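Putative oxidoreductase (Thermus thermophilus, PDB 2ISM) is of uncharacterised function but folds as a six-bladed beta-propeller of the glucose/sorbosone dehydrogenase family and carries a bound calcium ion. Local coordinates at residues R173-P176 with A181-N184; T309-F314 with R347-L352. All blocks are in the same frame, centred on the assembly; numbering follows the deposited sequence.

Interaction 1 (R173-P176 with A181-N184); sequences RLTP and APGN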
# COMPACT_ATOMS: atom_id res chain seq x y z
N ARG B 173 11.07 22.13 -16.07
CA ARG B 173 11.27 22.18 -14.63
C ARG B 173 11.50 23.63 -14.22
O ARG B 173 12.44 24.28 -14.70
CB ARG B 173 12.45 21.33 -14.18
CG ARG B 173 12.49 21.18 -12.66
CD ARG B 173 13.65 20.34 -12.20
NE ARG B 173 14.92 21.00 -12.47
CZ ARG B 173 16.01 20.85 -11.72
NH1 ARG B 173 15.97 20.06 -10.66
NH2 ARG B 173 17.13 21.48 -12.04
N LEU B 174 10.64 24.13 -13.35
CA LEU B 174 10.71 25.52 -12.91
C LEU B 174 10.70 25.64 -11.39
O LEU B 174 10.43 24.67 -10.69
CB LEU B 174 9.49 26.26 -13.44
CG LEU B 174 8.96 25.96 -14.85
CD1 LEU B 174 7.59 26.60 -15.01
CD2 LEU B 174 9.93 26.47 -15.90
N THR B 175 11.00 26.83 -10.89
CA THR B 175 10.93 27.06 -9.46
C THR B 175 9.45 27.37 -9.30
O THR B 175 8.76 27.63 -10.29
CB THR B 175 11.73 28.30 -9.03
OG1 THR B 175 11.14 29.47 -9.62
CG2 THR B 175 13.19 28.18 -9.46
N PRO B 176 8.93 27.36 -8.06
CA PRO B 176 7.50 27.66 -7.88
C PRO B 176 7.13 29.05 -8.39
O PRO B 176 5.96 29.33 -8.63
CB PRO B 176 7.32 27.51 -6.38
CG PRO B 176 8.30 26.42 -6.04
CD PRO B 176 9.52 26.85 -6.81
N ALA B 181 14.49 26.29 -13.36
CA ALA B 181 15.05 25.69 -12.15
C ALA B 181 16.58 25.68 -12.16
O ALA B 181 17.20 25.32 -13.16
CB ALA B 181 14.53 24.27 -11.97
N PRO B 182 17.21 26.09 -11.05
CA PRO B 182 18.68 26.07 -11.06
C PRO B 182 19.18 24.65 -11.27
O PRO B 182 18.59 23.69 -10.78
CB PRO B 182 19.04 26.64 -9.68
CG PRO B 182 17.83 26.32 -8.84
CD PRO B 182 16.69 26.60 -9.77
N GLY B 183 20.26 24.52 -12.03
CA GLY B 183 20.79 23.20 -12.30
C GLY B 183 20.16 22.55 -13.52
O GLY B 183 20.50 21.42 -13.85
N ASN B 184 19.23 23.24 -14.19
CA ASN B 184 18.62 22.67 -15.38
C ASN B 184 19.72 22.38 -16.40
O ASN B 184 20.70 23.12 -16.50
CB ASN B 184 17.57 23.63 -15.98
CG ASN B 184 16.16 23.33 -15.49
OD1 ASN B 184 15.19 23.95 -15.94
ND2 ASN B 184 16.03 22.38 -14.57
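Strand 170-174, the third strand of a four-stranded propeller blade, ends in a backbone bond between R173 and A181, where the chain runs out into the loop leading to the fourth strand, 196-199. A181 N donates to R173 O over 3.2 Å. L174 and A181 lie only 4.4 Å apart between their CA atoms. From A181 the chain makes a type II beta turn, closed by N184 N on A181 O at 3.1 Å. P182 and G183 fill its two central positions, and the positive phi of 88° at G183 suits a glycine.

The R173 side chain reaches over this turn. With CG anti to the backbone N (chi1 -169°) it heads out from the strand, and the bend at chi3 carries NE to 3.3 Å from A181 CB. The planes of the guanidinium and the N184 amide are nearly coplanar, 24° apart, while NH2 hangs 2.9 Å from P182 O at an angle too poor for a hydrogen bond. The other terminal nitrogen of R173, NH1, forms a salt bridge with D145 that anchors the group. T175 has its hydroxyl engaged with E179 N in the intervening loop; its methyl CG2 meets the turn, 3.9 Å from P182 CD.

Interaction 2 (T309-F314 with R347-L352); sequences TALSGF and RVLRLL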
# COMPACT_ATOMS: atom_id res chain seq x y z
N THR B 309 -3.37 -6.41 -14.53
CA THR B 309 -4.50 -5.50 -14.54
C THR B 309 -4.98 -5.33 -13.10
O THR B 309 -5.33 -6.30 -12.44
CB THR B 309 -5.66 -6.04 -15.39
OG1 THR B 309 -5.26 -6.09 -16.76
CG2 THR B 309 -6.89 -5.15 -15.26
N ALA B 310 -4.98 -4.09 -12.62
CA ALA B 310 -5.40 -3.80 -11.25
C ALA B 310 -6.84 -3.32 -11.18
O ALA B 310 -7.48 -3.41 -10.13
CB ALA B 310 -4.47 -2.76 -10.63
N LEU B 311 -7.36 -2.80 -12.29
CA LEU B 311 -8.74 -2.32 -12.32
C LEU B 311 -9.27 -2.34 -13.75
O LEU B 311 -8.56 -2.01 -14.69
CB LEU B 311 -8.83 -0.90 -11.77
CG LEU B 311 -10.25 -0.33 -11.69
CD1 LEU B 311 -10.99 -1.06 -10.58
CD2 LEU B 311 -10.21 1.17 -11.41
N SER B 312 -10.53 -2.74 -13.90
CA SER B 312 -11.17 -2.78 -15.21
C SER B 312 -12.68 -2.80 -15.04
O SER B 312 -13.18 -3.17 -13.99
CB SER B 312 -10.72 -4.03 -15.98
OG SER B 312 -11.12 -5.21 -15.30
N GLY B 313 -13.39 -2.38 -16.09
CA GLY B 313 -14.84 -2.35 -16.03
C GLY B 313 -15.40 -0.99 -15.68
O GLY B 313 -16.59 -0.87 -15.39
N PHE B 314 -14.56 0.04 -15.71
CA PHE B 314 -15.00 1.39 -15.37
C PHE B 314 -14.83 2.39 -16.51
O PHE B 314 -15.09 3.59 -16.35
CB PHE B 314 -14.24 1.89 -14.14
CG PHE B 314 -14.60 1.15 -12.88
CD1 PHE B 314 -15.57 1.65 -12.02
CD2 PHE B 314 -13.99 -0.06 -12.58
CE1 PHE B 314 -15.94 0.96 -10.87
CE2 PHE B 314 -14.35 -0.77 -11.43
CZ PHE B 314 -15.33 -0.26 -10.58
N ARG B 347 -16.24 9.69 -12.72
CA ARG B 347 -16.08 9.70 -11.30
C ARG B 347 -14.65 9.71 -10.82
O ARG B 347 -13.70 9.45 -11.57
CB ARG B 347 -16.66 8.37 -10.83
CG ARG B 347 -18.00 7.96 -11.43
CD ARG B 347 -18.32 6.52 -11.00
NE ARG B 347 -19.75 6.22 -11.05
CZ ARG B 347 -20.45 6.06 -12.17
NH1 ARG B 347 -19.86 6.17 -13.35
NH2 ARG B 347 -21.75 5.80 -12.11
N VAL B 348 -14.53 10.00 -9.53
CA VAL B 348 -13.27 9.97 -8.83
C VAL B 348 -13.45 8.66 -8.06
O VAL B 348 -14.41 8.52 -7.30
CB VAL B 348 -13.15 11.13 -7.84
CG1 VAL B 348 -11.95 10.90 -6.93
CG2 VAL B 348 -13.00 12.44 -8.59
N LEU B 349 -12.56 7.71 -8.28
CA LEU B 349 -12.64 6.43 -7.60
C LEU B 349 -11.53 6.29 -6.58
O LEU B 349 -10.42 6.78 -6.78
CB LEU B 349 -12.55 5.28 -8.62
CG LEU B 349 -13.54 5.31 -9.78
CD1 LEU B 349 -13.23 4.19 -10.75
CD2 LEU B 349 -14.97 5.16 -9.24
N ARG B 350 -11.83 5.62 -5.47
CA ARG B 350 -10.85 5.40 -4.42
C ARG B 350 -10.62 3.90 -4.30
O ARG B 350 -11.56 3.14 -4.08
CB ARG B 350 -11.36 5.97 -3.10
CG ARG B 350 -10.40 5.84 -1.92
CD ARG B 350 -10.87 6.72 -0.78
NE ARG B 350 -12.27 6.48 -0.47
CZ ARG B 350 -13.10 7.39 0.02
NH1 ARG B 350 -12.68 8.62 0.26
NH2 ARG B 350 -14.37 7.07 0.26
N LEU B 351 -9.37 3.47 -4.45
CA LEU B 351 -9.03 2.06 -4.37
C LEU B 351 -8.30 1.75 -3.07
O LEU B 351 -7.19 2.21 -2.84
CB LEU B 351 -8.16 1.66 -5.57
CG LEU B 351 -8.89 1.47 -6.90
CD1 LEU B 351 -9.61 2.76 -7.29
CD2 LEU B 351 -7.89 1.07 -7.98
N LEU B 352 -8.97 0.97 -2.22
CA LEU B 352 -8.45 0.58 -0.91
C LEU B 352 -8.16 1.76 0.01
O LEU B 352 -8.52 1.67 1.20
CB LEU B 352 -7.20 -0.28 -1.04
CG LEU B 352 -7.41 -1.70 -1.56
CD1 LEU B 352 -6.46 -2.63 -0.83
CD2 LEU B 352 -8.84 -2.15 -1.34
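L311 and F314 mesh with L349 and L351 between two neighbouring blades of the propeller. Strand 301-312 is the outermost strand of one blade; strand 348-351, at the C-terminus, lies in the next, beside the N-terminal strand 23-27. This pairing of chain ends in one blade is the "velcro" closure of a beta-propeller, and V348 takes part through backbone bonds to V26 and V27. The nearest CA atoms across the contact, those of L311 and L351, are 9.1 Å apart, a gap filled by side chains.

Two methyls act as the bumps. L311 CD2 enters the notch between the two leucines opposite, lying 4.1 Å from L351 CD2 and 4.3 Å from L349 CD1. Its reach follows from chi1 of -176°, which sets CG anti to the backbone N and sends the branch across the gap. In return, L349 CD1 pushes into the hollow bordered by L311 CD2 and the ring of F314. A classic beta bulge sets A310 and L311 together facing L290 of strand 289-298, against which the L311 and L351 side chains also pack, while V23 meets the same two leucines from strand 23-27. Beyond L311 the chain turns at G313, where phi is 97°, and brings F314 alongside. The ring approaches L349 obliquely, with its CD1 3.7 Å and its CG 4.0 Å from L349 CD1.

In the fold
Interactions 1 and 2 lie on opposite sides of the chain's centre, about 34 Å apart between their centres, and share no strand or blade. Interaction 1 is local and partly buried: it ties the end of a strand to the loop that follows, with a backbone bond and a charged side chain laid over a turn whose proline and glycine are exposed. Interaction 2 is long-range and buried, joining separate blades where the ring of blades closes, and it is purely apolar across its two segments. Interaction 1 thus mixes polar groups with small apolar touches, whereas interaction 2 sets leucines and a partly exposed phenylalanine between two sheets.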